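Local coordinates for sarcolemmal membrane-associated protein (Homo sapiens, PDB 6AR0) that associates with the STRIPAK phosphatase complex, which dephosphorylates the kinase STK3 and inhibits Hippo signaling (this chain is its FHA domain), at residues L85-G88 with S89-S92; K49-S52 with R53-L57; S33-R36 with C37-A40; G77-N81 with S82-S86. All coordinates share one frame; numbering follows the deposited sequence.

Interaction 1: L85-G88 with S89-S92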
# COMPACT_ATOMS: atom_id res chain seq x y z
N LEU A 85 -11.12 -3.15 0.39
CA LEU A 85 -10.91 -4.52 -0.05
C LEU A 85 -11.58 -5.54 0.86
O LEU A 85 -12.06 -6.57 0.36
CB LEU A 85 -9.42 -4.82 -0.15
CG LEU A 85 -8.64 -3.89 -1.07
CD1 LEU A 85 -7.27 -4.48 -1.36
CD2 LEU A 85 -9.39 -3.57 -2.36
N SER A 86 -11.61 -5.30 2.17
CA SER A 86 -12.21 -6.24 3.11
C SER A 86 -12.68 -5.50 4.36
O SER A 86 -12.23 -4.40 4.68
CB SER A 86 -11.21 -7.34 3.50
OG SER A 86 -10.04 -6.76 4.04
N ARG A 87 -13.60 -6.14 5.07
CA ARG A 87 -14.03 -5.66 6.37
C ARG A 87 -12.86 -5.60 7.34
O ARG A 87 -11.87 -6.32 7.19
CB ARG A 87 -15.01 -6.63 6.99
CG ARG A 87 -16.40 -6.53 6.49
CD ARG A 87 -17.28 -7.40 7.36
NE ARG A 87 -18.68 -6.99 7.33
CZ ARG A 87 -19.56 -7.39 6.42
NH1 ARG A 87 -19.19 -8.20 5.44
NH2 ARG A 87 -20.81 -6.97 6.49
N GLY A 88 -13.03 -4.81 8.39
CA GLY A 88 -12.07 -4.77 9.48
C GLY A 88 -11.73 -6.16 9.98
O GLY A 88 -12.61 -6.98 10.25
N SER A 89 -10.44 -6.43 10.10
CA SER A 89 -9.90 -7.68 10.63
C SER A 89 -10.24 -8.90 9.78
O SER A 89 -10.19 -10.03 10.26
CB SER A 89 -10.33 -7.89 12.09
OG SER A 89 -9.86 -6.80 12.88
N GLU A 90 -10.55 -8.69 8.49
CA GLU A 90 -10.79 -9.79 7.56
C GLU A 90 -9.86 -9.69 6.37
O GLU A 90 -9.40 -8.61 6.00
CB GLU A 90 -12.25 -9.78 7.09
CG GLU A 90 -13.23 -9.96 8.24
CD GLU A 90 -14.64 -10.27 7.77
OE1 GLU A 90 -14.85 -10.40 6.54
OE2 GLU A 90 -15.54 -10.38 8.63
N GLU A 91 -9.58 -10.84 5.76
CA GLU A 91 -8.68 -10.92 4.62
C GLU A 91 -9.48 -10.65 3.35
O GLU A 91 -10.63 -11.07 3.22
CB GLU A 91 -8.06 -12.32 4.56
CG GLU A 91 -6.93 -12.48 3.55
CD GLU A 91 -6.43 -13.91 3.45
OE1 GLU A 91 -7.24 -14.81 3.16
OE2 GLU A 91 -5.22 -14.13 3.68
N SER A 92 -8.86 -9.95 2.40
CA SER A 92 -9.47 -9.81 1.09
C SER A 92 -8.91 -10.85 0.14
O SER A 92 -7.86 -11.44 0.39
CB SER A 92 -9.18 -8.41 0.51
OG SER A 92 -7.87 -8.28 -0.02
O HOH W 1 -14.44 -8.75 4.30
O HOH W 2 -17.16 -10.50 4.88
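S86 OG donates to E90 O at 2.8 Å, tying the start of a loop back to its return arm. The loop joins strand 83-84 to strand 95-97 of the FHA domain. R87 to E90 form a type II beta turn at its bend. The turn is closed by E90 N, which donates to R87 O at 3.0 Å. Both donors stand above the plane of the carbonyl they reach. S89 takes the third turn position with a positive phi of 64°.

The S86 bond depends on its side-chain torsion. OG sits between the backbone N and the carbonyl carbon (chi1 57°), on the side of the returning chain. The side chains of R87 and E90 run side by side and point the same way. Their charged ends do not meet directly. Water 2 bridges them, accepting from R87 NH1 at 3.1 Å and donating to E90 OE1. Water 1 accepts from the backbone N of R87 and donates to the same oxygen. E90 OE1 is thus gripped twice, while R87 CD lies 3.7 Å from E90 OE2.

Packing takes over at the open end of the loop. S92 OG turns to another partner, the backbone N of D71 in strand 66-71. S92 CB presses on L85 O at 3.4 Å, and it lies 3.7 Å from L85 CB.

Interaction 2: K49-S52 with R53-L57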
# COMPACT_ATOMS: atom_id res chain seq x y z
N LYS A 49 0.12 5.68 12.54
CA LYS A 49 -0.52 5.02 13.66
C LYS A 49 -1.63 4.07 13.22
O LYS A 49 -1.88 3.05 13.89
CB LYS A 49 -1.10 6.09 14.59
CG LYS A 49 -1.61 5.54 15.90
CD LYS A 49 -2.15 6.62 16.81
CE LYS A 49 -2.64 6.02 18.11
NZ LYS A 49 -3.38 7.03 18.90
N VAL A 50 -2.35 4.42 12.16
CA VAL A 50 -3.58 3.71 11.82
C VAL A 50 -3.34 2.44 11.02
O VAL A 50 -4.30 1.71 10.75
CB VAL A 50 -4.59 4.66 11.12
CG1 VAL A 50 -4.87 5.90 11.97
CG2 VAL A 50 -4.10 5.07 9.76
N LEU A 51 -2.09 2.12 10.67
CA LEU A 51 -1.79 0.87 9.97
C LEU A 51 -1.62 -0.27 10.96
O LEU A 51 -1.12 -0.08 12.07
CB LEU A 51 -0.52 0.97 9.14
CG LEU A 51 -0.74 1.46 7.69
CD1 LEU A 51 -1.21 2.91 7.63
CD2 LEU A 51 0.52 1.28 6.86
N SER A 52 -2.00 -1.46 10.53
CA SER A 52 -1.67 -2.68 11.25
C SER A 52 -0.24 -3.11 10.94
O SER A 52 0.37 -2.71 9.94
CB SER A 52 -2.66 -3.79 10.86
OG SER A 52 -3.98 -3.44 11.23
N ARG A 53 0.32 -3.94 11.83
CA ARG A 53 1.67 -4.45 11.61
C ARG A 53 1.74 -5.26 10.32
O ARG A 53 2.67 -5.08 9.52
CB ARG A 53 2.10 -5.32 12.80
CG ARG A 53 3.50 -5.90 12.66
CD ARG A 53 3.87 -6.81 13.82
NE ARG A 53 5.25 -7.31 13.68
CZ ARG A 53 6.25 -7.03 14.51
NH1 ARG A 53 6.08 -6.27 15.59
NH2 ARG A 53 7.46 -7.53 14.27
N ASN A 54 0.77 -6.14 10.11
CA ASN A 54 0.65 -6.94 8.90
C ASN A 54 -0.61 -6.46 8.20
O ASN A 54 -1.69 -7.04 8.34
CB ASN A 54 0.59 -8.42 9.22
CG ASN A 54 1.74 -8.86 10.10
OD1 ASN A 54 2.90 -8.63 9.77
ND2 ASN A 54 1.43 -9.47 11.23
N HIS A 55 -0.49 -5.37 7.46
CA HIS A 55 -1.65 -4.66 6.95
C HIS A 55 -2.11 -5.19 5.59
O HIS A 55 -3.29 -5.47 5.39
CB HIS A 55 -1.32 -3.17 6.88
CG HIS A 55 -2.51 -2.30 6.68
ND1 HIS A 55 -3.05 -1.53 7.69
CD2 HIS A 55 -3.29 -2.12 5.59
CE1 HIS A 55 -4.11 -0.90 7.22
NE2 HIS A 55 -4.28 -1.24 5.96
N ALA A 56 -1.17 -5.32 4.66
CA ALA A 56 -1.49 -5.74 3.31
C ALA A 56 -0.24 -6.36 2.70
O ALA A 56 0.83 -6.40 3.32
CB ALA A 56 -2.05 -4.57 2.48
N LEU A 57 -0.40 -6.87 1.49
CA LEU A 57 0.66 -7.52 0.74
C LEU A 57 0.53 -7.08 -0.71
O LEU A 57 -0.58 -7.05 -1.24
CB LEU A 57 0.46 -9.03 0.85
CG LEU A 57 1.60 -9.96 0.44
CD1 LEU A 57 2.82 -9.75 1.31
CD2 LEU A 57 1.13 -11.39 0.51
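The Ser-Arg-Asn-His sequence S52-H55 is part of the FHA signature, in a loop that in relatives lines the phosphothreonine site. The main bond runs from S52 N to H55 ND1, at 3.0 Å. It is nearly straight, with an N-H...acceptor angle of 163°. The donor meets the imidazole at its edge and lies in the ring plane. CG of H55 points opposite its own backbone N (chi1 -167°), and this carries the ring back to the peptide N of S52. On its other side H55 NE2 bonds to G77 O. One nitrogen accepts and the other donates, consistent with a neutral ring protonated at NE2. Two bonds fix the rotation of this buried ring.

H55 lies just before strand 56-61 of the FHA domain. With A56 it faces I30 across the sheet, forming a classic beta bulge.

The L51 side chain crosses that of H55 at about a right angle, its CG 3.8 Å from H55 ND1. L51 O is held by R32 NH1. H55 CB lies 3.5 Å from S52 O. S52 OG takes no part in the histidine bond and accepts from the backbone N of S75.

Interaction 3: S33-R36 with C37-A40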
# COMPACT_ATOMS: atom_id res chain seq x y z
N SER A 33 5.45 0.75 10.94
CA SER A 33 6.81 0.71 11.47
C SER A 33 6.82 0.12 12.87
O SER A 33 6.06 0.56 13.74
CB SER A 33 7.34 2.14 11.51
OG SER A 33 8.63 2.18 12.07
N VAL A 34 7.69 -0.87 13.07
CA VAL A 34 7.90 -1.51 14.37
C VAL A 34 9.39 -1.82 14.47
O VAL A 34 10.13 -1.74 13.49
CB VAL A 34 7.06 -2.79 14.53
CG1 VAL A 34 5.57 -2.46 14.51
CG2 VAL A 34 7.41 -3.81 13.44
N ALA A 35 9.82 -2.19 15.68
CA ALA A 35 11.22 -2.52 15.86
C ALA A 35 11.62 -3.60 14.85
O ALA A 35 10.86 -4.55 14.61
CB ALA A 35 11.47 -3.01 17.28
N ARG A 36 12.78 -3.42 14.24
CA ARG A 36 13.36 -4.32 13.24
C ARG A 36 12.69 -4.20 11.88
O ARG A 36 13.17 -4.82 10.93
CB ARG A 36 13.36 -5.80 13.66
CG ARG A 36 14.01 -6.02 14.99
CD ARG A 36 14.45 -7.45 15.12
NE ARG A 36 15.52 -7.79 14.19
CZ ARG A 36 16.27 -8.89 14.30
NH1 ARG A 36 16.06 -9.74 15.29
NH2 ARG A 36 17.23 -9.12 13.42
N CYS A 37 11.59 -3.45 11.74
CA CYS A 37 10.88 -3.31 10.47
C CYS A 37 10.54 -1.84 10.34
O CYS A 37 9.43 -1.41 10.66
CB CYS A 37 9.62 -4.16 10.44
SG CYS A 37 9.83 -5.88 10.82
N ARG A 38 11.52 -1.05 9.91
CA ARG A 38 11.35 0.38 9.84
C ARG A 38 11.21 0.84 8.40
O ARG A 38 11.54 0.12 7.45
CB ARG A 38 12.57 1.07 10.46
CG ARG A 38 12.77 0.71 11.93
CD ARG A 38 11.55 1.10 12.76
NE ARG A 38 11.79 0.96 14.19
CZ ARG A 38 10.86 1.16 15.12
NH1 ARG A 38 9.64 1.52 14.78
NH2 ARG A 38 11.16 1.02 16.40
N PRO A 39 10.69 2.05 8.19
CA PRO A 39 10.57 2.58 6.82
C PRO A 39 11.91 2.66 6.12
O PRO A 39 12.93 3.00 6.73
CB PRO A 39 9.98 3.98 7.04
CG PRO A 39 9.28 3.89 8.35
CD PRO A 39 10.11 2.97 9.18
N ALA A 40 11.90 2.38 4.83
CA ALA A 40 13.06 2.56 3.97
C ALA A 40 12.56 2.80 2.56
O ALA A 40 11.42 2.49 2.22
CB ALA A 40 13.97 1.34 3.98
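A type II beta turn from V34 to C37 forms the head of the loop between strands 28-32 and 44-46 of the FHA domain. V34 and C37 make an antiparallel hydrogen-bonded pair. V34 N donates to C37 O at 3.0 Å, and C37 N donates to V34 O at 2.8 Å. R36, third in the turn, adopts a positive phi of 75°.

The R38 side chain folds back over this turn. Its chain bends at chi2 (-59°), which lays the guanidinium against the peptide joining V34 and A35. V34 C lies 3.3 Å from that plane, over its centre, and A35 N sits over the same face. S33 OG meets the guanidinium at its edge instead, in plane, and accepts from R38 NH1 at 3.0 Å. That bond is nearly straight, at 166°. The same hydroxyl oxygen touches P39 CD at 3.3 Å, wedged between arginine and proline. With an alanine in place of S33, R38 NH1 would probably lose this acceptor and the guanidinium would be freer to swing off the turn.

Across the ends of the turn, V34 CG2 packs on C37 CB at 3.7 Å. The loop is tied down on both sides of its head. S33 shares a backbone hydrogen bond with F46 of strand 44-46. Just ahead of that strand, the N43 side chain holds R38 O and A40 N.

Interaction 4: G77-N81 with S82-S86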
# COMPACT_ATOMS: atom_id res chain seq x y z
N GLY A 77 -8.45 -0.92 7.26
CA GLY A 77 -8.86 -0.97 5.87
C GLY A 77 -7.74 -0.72 4.88
O GLY A 77 -6.73 -0.07 5.17
N THR A 78 -7.93 -1.27 3.68
CA THR A 78 -7.10 -1.02 2.52
C THR A 78 -8.04 -0.68 1.38
O THR A 78 -9.11 -1.30 1.26
CB THR A 78 -6.29 -2.28 2.16
OG1 THR A 78 -5.46 -2.64 3.26
CG2 THR A 78 -5.40 -2.06 0.95
N PHE A 79 -7.66 0.29 0.54
CA PHE A 79 -8.55 0.79 -0.50
C PHE A 79 -7.80 0.93 -1.83
O PHE A 79 -6.65 1.36 -1.84
CB PHE A 79 -9.16 2.16 -0.13
CG PHE A 79 -9.80 2.21 1.24
CD1 PHE A 79 -11.18 2.18 1.38
CD2 PHE A 79 -9.02 2.27 2.38
CE1 PHE A 79 -11.75 2.21 2.64
CE2 PHE A 79 -9.60 2.29 3.63
CZ PHE A 79 -10.97 2.27 3.76
N ILE A 80 -8.47 0.55 -2.92
CA ILE A 80 -8.02 0.85 -4.28
C ILE A 80 -9.03 1.82 -4.88
O ILE A 80 -10.22 1.48 -5.00
CB ILE A 80 -7.93 -0.42 -5.15
CG1 ILE A 80 -6.92 -1.42 -4.58
CG2 ILE A 80 -7.58 -0.05 -6.60
CD1 ILE A 80 -7.02 -2.80 -5.22
N ASN A 81 -8.59 3.02 -5.22
CA ASN A 81 -9.47 4.05 -5.78
C ASN A 81 -10.74 4.19 -4.95
O ASN A 81 -11.86 4.22 -5.46
CB ASN A 81 -9.75 3.75 -7.25
CG ASN A 81 -8.47 3.66 -8.05
OD1 ASN A 81 -7.52 4.37 -7.77
ND2 ASN A 81 -8.44 2.79 -9.04
N SER A 82 -10.53 4.26 -3.64
CA SER A 82 -11.56 4.52 -2.62
C SER A 82 -12.46 3.33 -2.33
O SER A 82 -13.43 3.49 -1.58
CB SER A 82 -12.45 5.72 -2.96
OG SER A 82 -11.69 6.86 -3.33
N GLN A 83 -12.18 2.15 -2.86
CA GLN A 83 -13.00 0.96 -2.64
C GLN A 83 -12.29 0.04 -1.66
O GLN A 83 -11.16 -0.38 -1.90
CB GLN A 83 -13.25 0.22 -3.96
CG GLN A 83 -13.85 1.10 -5.02
CD GLN A 83 -15.11 1.76 -4.56
OE1 GLN A 83 -15.93 1.15 -3.87
NE2 GLN A 83 -15.27 3.03 -4.92
N ARG A 84 -12.97 -0.30 -0.57
CA ARG A 84 -12.37 -1.06 0.52
C ARG A 84 -12.28 -2.54 0.15
O ARG A 84 -13.26 -3.14 -0.31
CB ARG A 84 -13.18 -0.89 1.79
CG ARG A 84 -12.52 -1.49 3.01
CD ARG A 84 -13.19 -1.07 4.29
NE ARG A 84 -12.53 -1.69 5.44
CZ ARG A 84 -12.47 -1.15 6.65
NH1 ARG A 84 -13.04 0.02 6.91
NH2 ARG A 84 -11.81 -1.79 7.59
N LEU A 85 -11.12 -3.15 0.39
CA LEU A 85 -10.91 -4.52 -0.05
C LEU A 85 -11.58 -5.54 0.86
O LEU A 85 -12.06 -6.57 0.36
CB LEU A 85 -9.42 -4.82 -0.15
CG LEU A 85 -8.64 -3.89 -1.07
CD1 LEU A 85 -7.27 -4.48 -1.36
CD2 LEU A 85 -9.39 -3.57 -2.36
N SER A 86 -11.61 -5.30 2.17
CA SER A 86 -12.21 -6.24 3.11
C SER A 86 -12.68 -5.50 4.36
O SER A 86 -12.23 -4.40 4.68
CB SER A 86 -11.21 -7.34 3.50
OG SER A 86 -10.04 -6.76 4.04
O HOH W 3 -9.71 -3.56 3.65
O HOH W 4 -13.53 3.85 -7.49
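F79 and R84 lie across from each other as a non-hydrogen-bonded pair in the hairpin of strands 78-80 and 83-84. The F79 side chain crosses that of R84 obliquely, with F79 CE1 3.5 Å from R84 CB. Ring and guanidinium planes are turned 62° apart. R84 runs extended from CG to NE and so passes beyond the ring to G77. There G77 CA lies over one guanidinium face, offset toward the rim. A CB at this glycine would clash with R84 CZ. R84 NE donates to S86 O at 2.8 Å, which fixes the far end of the chain. A serine in place of F79 would probably open a gap beside the R84 methylenes and leave that chain less firmly placed.

I80 points to the other face. Its CD1 meets L85 CD2 at 3.8 Å, the two side chains crossing at about a right angle. T78 CG2 touches the other branch, L85 CD1. The backbone is joined by I80 N to Q83 O, Q83 N to I80 O and L85 N to T78 O, the last at 2.9 Å. N81 and S82 form the corner of a type I' turn. Water 3 accepts from both T78 N and S86 N.

On the edge away from strand 83-84, strand 78-80 pairs with strand 102-105. I80 also packs on L69 of strand 66-71 and on C95 and I97 of strand 95-97.

Interactions 2 and 4 are joined directly. Through G77 O, 2.8 Å from its NE2, H55 ties the 49-57 loop to the 77-86 hairpin. Interaction 3 meets interaction 2 by packing, with R53 NH1 3.5 Å from V34 CG2. Interactions 1 and 4 share L85 and S86, and the hairpin runs straight into the 85-92 loop. Interactions 3 and 4 do not touch, their centres about 24 Å apart. No ligand is among the residues described. In FHA relatives, loops corresponding to 33-40 and 49-57 border the phosphothreonine site, so interactions 2 and 3 probably lie near it here.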